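Local structure of 2''-aminoglycoside nucleotidyltransferase (Klebsiella pneumoniae, 4WQK) at residues A15-E19 / R20-L24; W92-E96 / A97-A101; Y135-E139 / V140-D144; T158-A162 / E163-V167. The protein confers bacterial resistance to aminoglycosides such as kanamycin, gentamicin and tobramycin by transferring a nucleotidyl group to their 2''-hydroxyl, using magnesium. One frame throughout, in Å; residues are numbered along the deposited sequence.

Contact 1. Residues A15-E19 / R20-L24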
loop_
_atom_site.group_PDB
_atom_site.type_symbol
_atom_site.label_atom_id
_atom_site.label_comp_id
_atom_site.label_asym_id
_atom_site.label_seq_id
_atom_site.Cartn_x
_atom_site.Cartn_y
_atom_site.Cartn_z
ATOM N N ALA A 15 4.787 12.525 -9.068
ATOM C CA ALA A 15 5.616 13.427 -9.885
ATOM C C ALA A 15 6.722 14.014 -9.014
ATOM O O ALA A 15 7.890 14.087 -9.438
ATOM C CB ALA A 15 4.802 14.516 -10.480
ATOM N N ALA A 16 6.341 14.473 -7.841
ATOM C CA ALA A 16 7.336 15.081 -6.960
ATOM C C ALA A 16 8.347 14.024 -6.498
ATOM O O ALA A 16 9.548 14.327 -6.353
ATOM C CB ALA A 16 6.633 15.723 -5.777
ATOM N N ALA A 17 7.905 12.795 -6.248
ATOM C CA ALA A 17 8.817 11.738 -5.806
ATOM C C ALA A 17 9.761 11.348 -6.948
ATOM O O ALA A 17 10.953 11.216 -6.756
ATOM C CB ALA A 17 8.024 10.511 -5.296
ATOM N N ASP A 18 9.244 11.231 -8.165
ATOM C CA ASP A 18 10.107 10.934 -9.304
ATOM C C ASP A 18 11.227 11.989 -9.438
ATOM O O ASP A 18 12.369 11.670 -9.759
ATOM C CB ASP A 18 9.303 10.876 -10.607
ATOM C CG ASP A 18 8.472 9.562 -10.775
ATOM O OD1 ASP A 18 8.536 8.655 -9.910
ATOM O OD2 ASP A 18 7.824 9.459 -11.876
ATOM N N GLU A 19 10.869 13.273 -9.276
ATOM C CA GLU A 19 11.833 14.376 -9.450
ATOM C C GLU A 19 12.971 14.234 -8.418
ATOM O O GLU A 19 14.136 14.574 -8.719
ATOM C CB GLU A 19 11.134 15.728 -9.330
ATOM C CG GLU A 19 12.069 16.918 -9.475
ATOM C CD GLU A 19 11.318 18.221 -9.758
ATOM O OE1 GLU A 19 10.091 18.279 -9.505
ATOM O OE2 GLU A 19 11.959 19.183 -10.227
ATOM N N ARG A 20 12.624 13.724 -7.244
ATOM C CA ARG A 20 13.567 13.506 -6.150
ATOM C C ARG A 20 14.241 12.115 -6.208
ATOM O O ARG A 20 14.976 11.739 -5.254
ATOM C CB ARG A 20 12.841 13.667 -4.803
ATOM C CG ARG A 20 12.364 15.094 -4.511
ATOM C CD ARG A 20 11.442 15.115 -3.281
ATOM N NE ARG A 20 11.051 16.465 -2.859
ATOM C CZ ARG A 20 11.636 17.166 -1.885
ATOM N NH1 ARG A 20 12.666 16.665 -1.205
ATOM N NH2 ARG A 20 11.181 18.385 -1.590
ATOM N N ASN A 21 13.993 11.346 -7.282
ATOM C CA ASN A 21 14.497 9.972 -7.347
ATOM C C ASN A 21 14.122 9.140 -6.120
ATOM O O ASN A 21 14.941 8.326 -5.627
ATOM C CB ASN A 21 16.014 10.020 -7.535
ATOM C CG ASN A 21 16.402 10.913 -8.680
ATOM O OD1 ASN A 21 17.184 11.857 -8.523
ATOM N ND2 ASN A 21 15.817 10.647 -9.841
ATOM N N LEU A 22 12.888 9.338 -5.644
ATOM C CA LEU A 22 12.357 8.719 -4.428
ATOM C C LEU A 22 11.313 7.703 -4.847
ATOM O O LEU A 22 10.251 8.096 -5.347
ATOM C CB LEU A 22 11.729 9.765 -3.521
ATOM C CG LEU A 22 11.070 9.163 -2.295
ATOM C CD1 LEU A 22 12.165 8.668 -1.340
ATOM C CD2 LEU A 22 10.195 10.250 -1.645
ATOM N N PRO A 23 11.631 6.407 -4.773
ATOM C CA PRO A 23 10.575 5.435 -5.123
ATOM C C PRO A 23 9.491 5.401 -4.035
ATOM O O PRO A 23 9.791 5.508 -2.848
ATOM C CB PRO A 23 11.337 4.102 -5.202
ATOM C CG PRO A 23 12.450 4.281 -4.157
ATOM C CD PRO A 23 12.865 5.767 -4.275
ATOM N N LEU A 24 8.223 5.271 -4.442
ATOM C CA LEU A 24 7.112 5.121 -3.513
ATOM C C LEU A 24 6.208 4.057 -4.101
ATOM O O LEU A 24 6.011 4.028 -5.324
ATOM C CB LEU A 24 6.312 6.416 -3.334
ATOM C CG LEU A 24 7.053 7.626 -2.739
ATOM C CD1 LEU A 24 6.114 8.835 -2.849
ATOM C CD2 LEU A 24 7.433 7.351 -1.277
HETATM O O HOH W 1 10.061 17.201 -5.957
HETATM O O HOH W 2 9.248 7.629 -7.732
#
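At the C-terminal end of helix 5-19 the chain turns back on itself, and Leu22 comes to lie against Ala17. Leu22 N gives Ala17 O a nearly straight bond of 2.9 Å, with 167° at the hydrogen. Asn21 N reaches Asp18 O across 3.0 Å. Arg20 N continues the helical pattern to Ala16 O at 3.3 Å and adds a weak second bond, so that Ala17 O takes Leu22 N as its main donor and Arg20 N weakly. The bonds from Leu22 N and Asn21 N, one nested inside the other and closed round Asn21 with its positive phi of 52° as the C-prime residue, are a Schellman motif, which sends the chain on toward strand 25-27. An apolar patch accompanies the reversal: Ala17 CB lies 3.5 Å from Leu24 CD1 and 4.2 Å from Leu22 CB, while Ile61 of helix 55-64 touches both Ala17 and Leu22. In Arg20, CG stands beside the backbone N and anti to the carbonyl carbon (chi1 -67°), starting a chain extended to NE; this brings CG 3.5 Å from Ala16 O, and a water links that oxygen to Arg20 NE, weakly at the arginine. A second water donates to both Asp18 OD1 and Leu22 O, tying the helix to the loop, and the other carboxylate oxygen, Asp18 OD2, forms a salt bridge with Arg119.

Contact 2. Residues W92-E96 / A97-A101. With IPA (isopropyl alcohol), chain H.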
loop_
_atom_site.group_PDB
_atom_site.type_symbol
_atom_site.label_atom_id
_atom_site.label_comp_id
_atom_site.label_asym_id
_atom_site.label_seq_id
_atom_site.Cartn_x
_atom_site.Cartn_y
_atom_site.Cartn_z
ATOM N N TRP A 92 12.170 -1.029 4.421
ATOM C CA TRP A 92 13.603 -0.900 4.764
ATOM C C TRP A 92 14.458 -1.713 3.809
ATOM O O TRP A 92 14.072 -2.810 3.388
ATOM C CB TRP A 92 13.838 -1.331 6.219
ATOM C CG TRP A 92 12.989 -0.504 7.169
ATOM C CD1 TRP A 92 11.775 -0.854 7.698
ATOM C CD2 TRP A 92 13.298 0.801 7.658
ATOM N NE1 TRP A 92 11.297 0.187 8.467
ATOM C CE2 TRP A 92 12.215 1.203 8.471
ATOM C CE3 TRP A 92 14.370 1.681 7.466
ATOM C CZ2 TRP A 92 12.189 2.456 9.114
ATOM C CZ3 TRP A 92 14.353 2.909 8.097
ATOM C CH2 TRP A 92 13.266 3.282 8.923
ATOM N N TRP A 93 15.605 -1.164 3.428
ATOM C CA TRP A 93 16.460 -1.833 2.451
ATOM C C TRP A 93 16.961 -3.161 2.977
ATOM O O TRP A 93 17.476 -3.231 4.100
ATOM C CB TRP A 93 17.658 -0.946 2.090
ATOM C CG TRP A 93 18.444 -1.518 0.931
ATOM C CD1 TRP A 93 19.652 -2.126 0.991
ATOM C CD2 TRP A 93 18.026 -1.563 -0.429
ATOM N NE1 TRP A 93 20.062 -2.526 -0.272
ATOM C CE2 TRP A 93 19.046 -2.237 -1.151
ATOM C CE3 TRP A 93 16.883 -1.113 -1.112
ATOM C CZ2 TRP A 93 18.966 -2.449 -2.529
ATOM C CZ3 TRP A 93 16.804 -1.321 -2.495
ATOM C CH2 TRP A 93 17.852 -1.998 -3.183
ATOM N N ALA A 94 16.760 -4.216 2.188
ATOM C CA ALA A 94 17.198 -5.577 2.486
ATOM C C ALA A 94 18.103 -6.103 1.354
ATOM O O ALA A 94 17.715 -7.002 0.621
ATOM C CB ALA A 94 15.996 -6.488 2.647
ATOM N N ASP A 95 19.271 -5.492 1.195
ATOM C CA ASP A 95 20.332 -5.863 0.227
ATOM C C ASP A 95 19.990 -5.663 -1.232
ATOM O O ASP A 95 20.806 -5.086 -1.925
ATOM C CB ASP A 95 20.762 -7.324 0.401
ATOM C CG ASP A 95 21.334 -7.635 1.790
ATOM O OD1 ASP A 95 21.867 -6.736 2.498
ATOM O OD2 ASP A 95 21.330 -8.829 2.150
ATOM N N GLU A 96 18.817 -6.141 -1.684
ATOM C CA GLU A 96 18.461 -6.062 -3.107
ATOM C C GLU A 96 17.153 -5.360 -3.380
ATOM O O GLU A 96 16.814 -5.077 -4.520
ATOM C CB GLU A 96 18.433 -7.477 -3.701
ATOM C CG GLU A 96 17.269 -8.338 -3.116
ATOM C CD GLU A 96 17.153 -9.739 -3.740
ATOM O OE1 GLU A 96 17.962 -10.622 -3.394
ATOM O OE2 GLU A 96 16.241 -9.968 -4.566
ATOM N N ALA A 97 16.413 -5.018 -2.338
ATOM C CA ALA A 97 15.121 -4.360 -2.487
ATOM C C ALA A 97 14.691 -3.807 -1.159
ATOM O O ALA A 97 15.190 -4.249 -0.109
ATOM C CB ALA A 97 14.025 -5.373 -2.995
ATOM N N TYR A 98 13.732 -2.888 -1.185
ATOM C CA TYR A 98 13.036 -2.444 0.031
ATOM C C TYR A 98 12.024 -3.505 0.437
ATOM O O TYR A 98 11.397 -4.126 -0.424
ATOM C CB TYR A 98 12.327 -1.102 -0.214
ATOM C CG TYR A 98 13.296 0.059 -0.267
ATOM C CD1 TYR A 98 13.767 0.637 0.914
ATOM C CD2 TYR A 98 13.753 0.552 -1.497
ATOM C CE1 TYR A 98 14.693 1.672 0.898
ATOM C CE2 TYR A 98 14.671 1.605 -1.533
ATOM C CZ TYR A 98 15.137 2.163 -0.347
ATOM O OH TYR A 98 16.024 3.210 -0.381
ATOM N N GLU A 99 11.850 -3.686 1.741
ATOM C CA GLU A 99 10.875 -4.652 2.237
ATOM C C GLU A 99 10.110 -4.087 3.414
ATOM O O GLU A 99 10.674 -3.505 4.318
ATOM C CB GLU A 99 11.519 -5.985 2.681
ATOM C CG GLU A 99 12.158 -6.783 1.538
ATOM C CD GLU A 99 11.137 -7.391 0.564
ATOM O OE1 GLU A 99 9.928 -7.468 0.902
ATOM O OE2 GLU A 99 11.582 -7.884 -0.516
ATOM N N ILE A 100 8.814 -4.330 3.397
ATOM C CA ILE A 100 7.970 -4.066 4.568
ATOM C C ILE A 100 8.346 -5.083 5.634
ATOM O O ILE A 100 8.469 -6.254 5.327
ATOM C CB ILE A 100 6.477 -4.171 4.165
ATOM C CG1 ILE A 100 6.132 -3.068 3.175
ATOM C CG2 ILE A 100 5.577 -4.051 5.387
ATOM C CD1 ILE A 100 4.759 -3.259 2.542
ATOM N N ALA A 101 8.532 -4.617 6.871
ATOM C CA ALA A 101 8.881 -5.516 8.003
ATOM C C ALA A 101 7.854 -6.603 8.130
ATOM O O ALA A 101 6.650 -6.330 8.107
ATOM C CB ALA A 101 8.988 -4.749 9.308
HETATM C C1 IPA H . 14.058 -9.151 -7.001
HETATM C C2 IPA H . 15.069 -8.357 -7.815
HETATM C C3 IPA H . 14.360 -7.189 -8.488
HETATM O O2 IPA H . 16.073 -7.863 -6.962
#
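Trp93 and Tyr98 make the compact side of this contact, their rings meeting edge to face with centroids 4.9 Å apart and planes at 76°. The edge atom Trp93 CE3 sits over the centre of the tyrosine ring, and one face of the same indole covers the backbone of Ala97, with Trp93 CH2 3.5 Å from Ala97 N. A chi1 of -171°, which sets CG opposite the backbone N, lays the indole over Ala97 with one edge toward Tyr98. Trp93 and Tyr98 are a non-hydrogen-bonded pair of the antiparallel hairpin formed by strands 84-93 and 98-99, which carries the chain from the N-terminal into the C-terminal domain. Next to them, Trp92 and Glu99 are the hydrogen-bonded pair: Trp92 N to Glu99 O and Glu99 N to Trp92 O both measure 2.9 Å. Ala94 N to Ala97 O, at 2.8 Å, closes the turn. The other side is looser. Ala94 CB only brushes Glu99 CG at 4.0 Å, and the Glu99 carboxylate turns to Ser107 OG and Gly106 N. Exposed Glu96 uses OE2 to accept a 3.2 Å bond from O2 of an isopropyl alcohol, probably acquired from the crystallisation liquor.

Contact 3. Residues Y135-E139 / V140-D144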
loop_
_atom_site.group_PDB
_atom_site.type_symbol
_atom_site.label_atom_id
_atom_site.label_comp_id
_atom_site.label_asym_id
_atom_site.label_seq_id
_atom_site.Cartn_x
_atom_site.Cartn_y
_atom_site.Cartn_z
ATOM N N TYR A 135 -3.429 -9.782 8.956
ATOM C CA TYR A 135 -3.396 -9.058 10.238
ATOM C C TYR A 135 -4.773 -8.530 10.616
ATOM O O TYR A 135 -5.174 -8.601 11.791
ATOM C CB TYR A 135 -2.425 -7.888 10.197
ATOM C CG TYR A 135 -0.968 -8.229 10.057
ATOM C CD1 TYR A 135 -0.292 -8.923 11.065
ATOM C CD2 TYR A 135 -0.277 -7.841 8.939
ATOM C CE1 TYR A 135 1.085 -9.207 10.925
ATOM C CE2 TYR A 135 1.063 -8.099 8.790
ATOM C CZ TYR A 135 1.734 -8.814 9.772
ATOM O OH TYR A 135 3.099 -9.077 9.615
ATOM N N TYR A 136 -5.483 -7.992 9.627
ATOM C CA TYR A 136 -6.816 -7.461 9.846
ATOM C C TYR A 136 -7.753 -8.563 10.366
ATOM O O TYR A 136 -8.574 -8.317 11.270
ATOM C CB TYR A 136 -7.307 -6.814 8.532
ATOM C CG TYR A 136 -8.649 -6.128 8.643
ATOM C CD1 TYR A 136 -8.956 -5.331 9.737
ATOM C CD2 TYR A 136 -9.609 -6.283 7.659
ATOM C CE1 TYR A 136 -10.185 -4.687 9.831
ATOM C CE2 TYR A 136 -10.849 -5.654 7.750
ATOM C CZ TYR A 136 -11.133 -4.864 8.842
ATOM O OH TYR A 136 -12.361 -4.237 8.957
ATOM N N ALA A 137 -7.630 -9.787 9.853
ATOM C CA ALA A 137 -8.492 -10.880 10.309
ATOM C C ALA A 137 -8.244 -11.242 11.780
ATOM O O ALA A 137 -9.152 -11.704 12.481
ATOM C CB ALA A 137 -8.314 -12.110 9.434
ATOM N N ASP A 138 -7.023 -11.042 12.274
ATOM C CA ASP A 138 -6.784 -11.291 13.705
ATOM C C ASP A 138 -7.371 -10.189 14.591
ATOM O O ASP A 138 -7.708 -10.408 15.766
ATOM C CB ASP A 138 -5.293 -11.442 13.993
ATOM C CG ASP A 138 -4.751 -12.775 13.539
ATOM O OD1 ASP A 138 -5.565 -13.656 13.196
ATOM O OD2 ASP A 138 -3.517 -12.954 13.548
ATOM N N GLU A 139 -7.477 -9.001 14.020
ATOM C CA GLU A 139 -8.012 -7.836 14.700
ATOM C C GLU A 139 -9.555 -7.862 14.724
ATOM O O GLU A 139 -10.176 -7.833 15.792
ATOM C CB GLU A 139 -7.481 -6.579 14.003
ATOM C CG GLU A 139 -8.106 -5.262 14.420
ATOM C CD GLU A 139 -7.668 -4.112 13.512
ATOM O OE1 GLU A 139 -6.659 -4.273 12.784
ATOM O OE2 GLU A 139 -8.338 -3.051 13.517
ATOM N N VAL A 140 -10.156 -7.941 13.545
ATOM C CA VAL A 140 -11.604 -7.986 13.403
ATOM C C VAL A 140 -11.978 -9.295 12.730
ATOM O O VAL A 140 -11.503 -9.589 11.637
ATOM C CB VAL A 140 -12.109 -6.791 12.590
ATOM C CG1 VAL A 140 -13.612 -6.869 12.340
ATOM C CG2 VAL A 140 -11.726 -5.498 13.303
ATOM N N PRO A 141 -12.813 -10.105 13.392
ATOM C CA PRO A 141 -13.270 -11.356 12.771
ATOM C C PRO A 141 -13.810 -11.119 11.367
ATOM O O PRO A 141 -14.608 -10.202 11.180
ATOM C CB PRO A 141 -14.400 -11.822 13.699
ATOM C CG PRO A 141 -14.138 -11.125 15.024
ATOM C CD PRO A 141 -13.532 -9.802 14.646
ATOM N N PRO A 142 -13.356 -11.904 10.381
ATOM C CA PRO A 142 -13.772 -11.664 8.992
ATOM C C PRO A 142 -15.307 -11.652 8.793
ATOM O O PRO A 142 -15.826 -10.925 7.950
ATOM C CB PRO A 142 -13.095 -12.812 8.237
ATOM C CG PRO A 142 -11.838 -13.024 8.997
ATOM C CD PRO A 142 -12.178 -12.787 10.457
ATOM N N VAL A 143 -16.037 -12.398 9.600
ATOM C CA VAL A 143 -17.490 -12.380 9.447
ATOM C C VAL A 143 -18.075 -10.987 9.735
ATOM O O VAL A 143 -19.209 -10.655 9.306
ATOM C CB VAL A 143 -18.153 -13.443 10.363
ATOM C CG1 VAL A 143 -18.153 -12.987 11.819
ATOM C CG2 VAL A 143 -19.556 -13.761 9.867
ATOM N N ASP A 144 -17.318 -10.185 10.478
ATOM C CA ASP A 144 -17.729 -8.846 10.873
ATOM C C ASP A 144 -17.094 -7.732 10.030
ATOM O O ASP A 144 -17.322 -6.553 10.298
ATOM C CB ASP A 144 -17.395 -8.604 12.347
ATOM C CG ASP A 144 -18.203 -9.474 13.277
ATOM O OD1 ASP A 144 -19.373 -9.780 12.932
ATOM O OD2 ASP A 144 -17.674 -9.840 14.357
#
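Val140, the first residue to leave helical geometry after helix 126-139, packs back against the last turn it has just quitted. Its N reaches Tyr136 O at 2.8 Å, with 171° at the hydrogen, completing the final helical turn. The two residues that follow, Pro141 and Pro142, have no N-H to offer Ala137 O and Asp138 O, so the helical bonding pattern cannot continue, and after Pro141 the chain makes a short 3-10 segment, 142-144. Val140 buries more surface here than any other residue. Its CG2 lies beside the ring of Tyr136, 3.9 Å from CE1, with the two side chains running the same way, and Trp145 stacks on that ring. Val140 O accepts from Trp145 NE1 and also receives a CA-H...O contact from Ala137 CA at 3.5 Å. Ala137, second in buried surface, has its methyl against a proline ring: Ala137 CB is 3.7 Å from Pro142 CG, and this spans the bend between the helix and the 3-10 segment. Glu139 contributes through its aliphatic part. With CG anti to the backbone N (chi1 170°), the chain stretches out past the valine, and Glu139 CG comes within 3.8 Å of Val140 CG2.

Contact 4. Residues T158-A162 / E163-V167; sequences TSLGA and EKVEV
Leu160 and Lys164 meet across the short junction between helix 147-160 and helix 162-176, which Gly161 alone separates. Their contact is apolar: the two side chains cross at about a right angle, with Leu160 CD1 3.7 Å from Lys164 CD and Leu160 CG 3.8 Å from Lys164 CB. The other branch, Leu160 CD2, lies 4.1 Å from Val165 CG2, so the leucine straddles two residues of the new helix. Its CG is anti to the backbone N (chi1 -173°), which together with a chi2 of 63° turns the branch toward the next helix. Backbone hydrogen bonds start that helix. Val165 N gives Gly161 O a straight bond of 3.0 Å, and Glu166 N reaches Ala162 O over the same length. Gly161 is both the first residue outside the earlier helix and the N-cap of the later one, and its phi of 108° belongs to a region of backbone space that glycine enters far more easily than other residues. Water supplies the third kind of link. One molecule donates to Leu160 O and accepts from Lys164 N at 3.2 Å; another donates to the same carbonyl and accepts from Lys164 NZ at 3.0 Å. The lysine chain, extended beyond CG, runs back past Leu160 so that NZ reaches this second water. Within the C-terminal domain, Leu160 also packs on Trp126, Glu127 and Ile130 of helix 126-139, while Val165 lies against Tyr153 and Cys157 of helix 147-160.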
loop_
_atom_site.group_PDB
_atom_site.type_symbol
_atom_site.label_atom_id
_atom_site.label_comp_id
_atom_site.label_asym_id
_atom_site.label_seq_id
_atom_site.Cartn_x
_atom_site.Cartn_y
_atom_site.Cartn_z
ATOM N N THR A 158 -8.596 -13.484 -6.112
ATOM C CA THR A 158 -8.852 -13.950 -7.470
ATOM C C THR A 158 -7.632 -13.636 -8.364
ATOM O O THR A 158 -7.263 -14.446 -9.237
ATOM C CB THR A 158 -10.092 -13.291 -8.036
ATOM O OG1 THR A 158 -11.215 -13.693 -7.250
ATOM C CG2 THR A 158 -10.359 -13.708 -9.458
ATOM N N SER A 159 -7.009 -12.485 -8.127
ATOM C CA SER A 159 -5.903 -12.059 -8.987
ATOM C C SER A 159 -4.636 -12.882 -8.720
ATOM O O SER A 159 -3.911 -13.221 -9.667
ATOM C CB SER A 159 -5.634 -10.568 -8.778
ATOM O OG SER A 159 -6.785 -9.770 -9.087
ATOM N N LEU A 160 -4.352 -13.197 -7.466
ATOM C CA LEU A 160 -3.164 -13.998 -7.127
ATOM C C LEU A 160 -3.416 -15.486 -7.366
ATOM O O LEU A 160 -2.529 -16.222 -7.817
ATOM C CB LEU A 160 -2.768 -13.755 -5.668
ATOM C CG LEU A 160 -1.431 -14.451 -5.326
ATOM C CD1 LEU A 160 -0.269 -13.894 -6.128
ATOM C CD2 LEU A 160 -1.242 -14.265 -3.812
ATOM N N GLY A 161 -4.643 -15.911 -7.053
ATOM C CA GLY A 161 -5.074 -17.273 -7.245
ATOM C C GLY A 161 -5.215 -18.014 -5.918
ATOM O O GLY A 161 -4.426 -17.862 -4.986
ATOM N N ALA A 162 -6.230 -18.841 -5.851
ATOM C CA ALA A 162 -6.523 -19.579 -4.634
ATOM C C ALA A 162 -5.350 -20.415 -4.123
ATOM O O ALA A 162 -5.160 -20.505 -2.922
ATOM C CB ALA A 162 -7.700 -20.464 -4.865
ATOM N N GLU A 163 -4.607 -21.063 -5.018
ATOM C CA GLU A 163 -3.473 -21.892 -4.599
ATOM C C GLU A 163 -2.465 -21.085 -3.781
ATOM O O GLU A 163 -2.096 -21.469 -2.658
ATOM C CB GLU A 163 -2.785 -22.508 -5.825
ATOM C CG GLU A 163 -1.476 -23.235 -5.520
ATOM C CD GLU A 163 -1.671 -24.517 -4.718
ATOM O OE1 GLU A 163 -2.813 -25.044 -4.704
ATOM O OE2 GLU A 163 -0.682 -25.001 -4.104
ATOM N N LYS A 164 -2.039 -19.962 -4.337
ATOM C CA LYS A 164 -1.045 -19.123 -3.680
ATOM C C LYS A 164 -1.612 -18.491 -2.416
ATOM O O LYS A 164 -0.921 -18.374 -1.404
ATOM C CB LYS A 164 -0.540 -18.030 -4.638
ATOM C CG LYS A 164 0.399 -18.560 -5.735
ATOM C CD LYS A 164 0.834 -17.423 -6.669
ATOM C CE LYS A 164 1.547 -17.937 -7.901
ATOM N NZ LYS A 164 2.032 -16.764 -8.703
ATOM N N VAL A 165 -2.865 -18.058 -2.449
ATOM C CA VAL A 165 -3.437 -17.507 -1.231
ATOM C C VAL A 165 -3.471 -18.538 -0.059
ATOM O O VAL A 165 -3.137 -18.195 1.089
ATOM C CB VAL A 165 -4.859 -16.970 -1.492
ATOM C CG1 VAL A 165 -5.502 -16.536 -0.160
ATOM C CG2 VAL A 165 -4.763 -15.783 -2.436
ATOM N N GLU A 166 -3.865 -19.783 -0.330
ATOM C CA GLU A 166 -3.908 -20.799 0.709
ATOM C C GLU A 166 -2.526 -21.023 1.303
ATOM O O GLU A 166 -2.388 -21.154 2.508
ATOM C CB GLU A 166 -4.481 -22.114 0.151
ATOM C CG GLU A 166 -4.992 -23.131 1.196
ATOM C CD GLU A 166 -5.311 -24.485 0.560
ATOM O OE1 GLU A 166 -5.472 -24.520 -0.679
ATOM O OE2 GLU A 166 -5.406 -25.505 1.281
ATOM N N VAL A 167 -1.519 -21.080 0.451
ATOM C CA VAL A 167 -0.175 -21.282 0.950
ATOM C C VAL A 167 0.296 -20.074 1.793
ATOM O O VAL A 167 0.906 -20.243 2.857
ATOM C CB VAL A 167 0.795 -21.577 -0.226
ATOM C CG1 VAL A 167 2.185 -21.693 0.285
ATOM C CG2 VAL A 167 0.393 -22.900 -0.938
HETATM O O HOH W 3 -2.327 -19.209 -7.419
HETATM O O HOH W 4 -0.592 -15.649 -9.556
#

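In the fold
From the N terminus the four contacts follow in series, none nested in or crossing another, and each closes a short loop or turn. Contact 1 turns helix 5-19 toward strand 25-27 in the N-terminal domain. Contact 2 closes the hairpin of strands 84-93 and 98-99 where that domain gives way to the C-terminal one, and its end includes Ala101, which binds kanamycin A in the cleft between them. Contacts 3 and 4 lie at successive helix junctions of the C-terminal domain, their centres about 19 Å apart: the first leads out of helix 126-139, the second joins 147-160 to 162-176. Contacts 1 and 3, with centres about 35 Å apart, lie on opposite sides of the chain's centre.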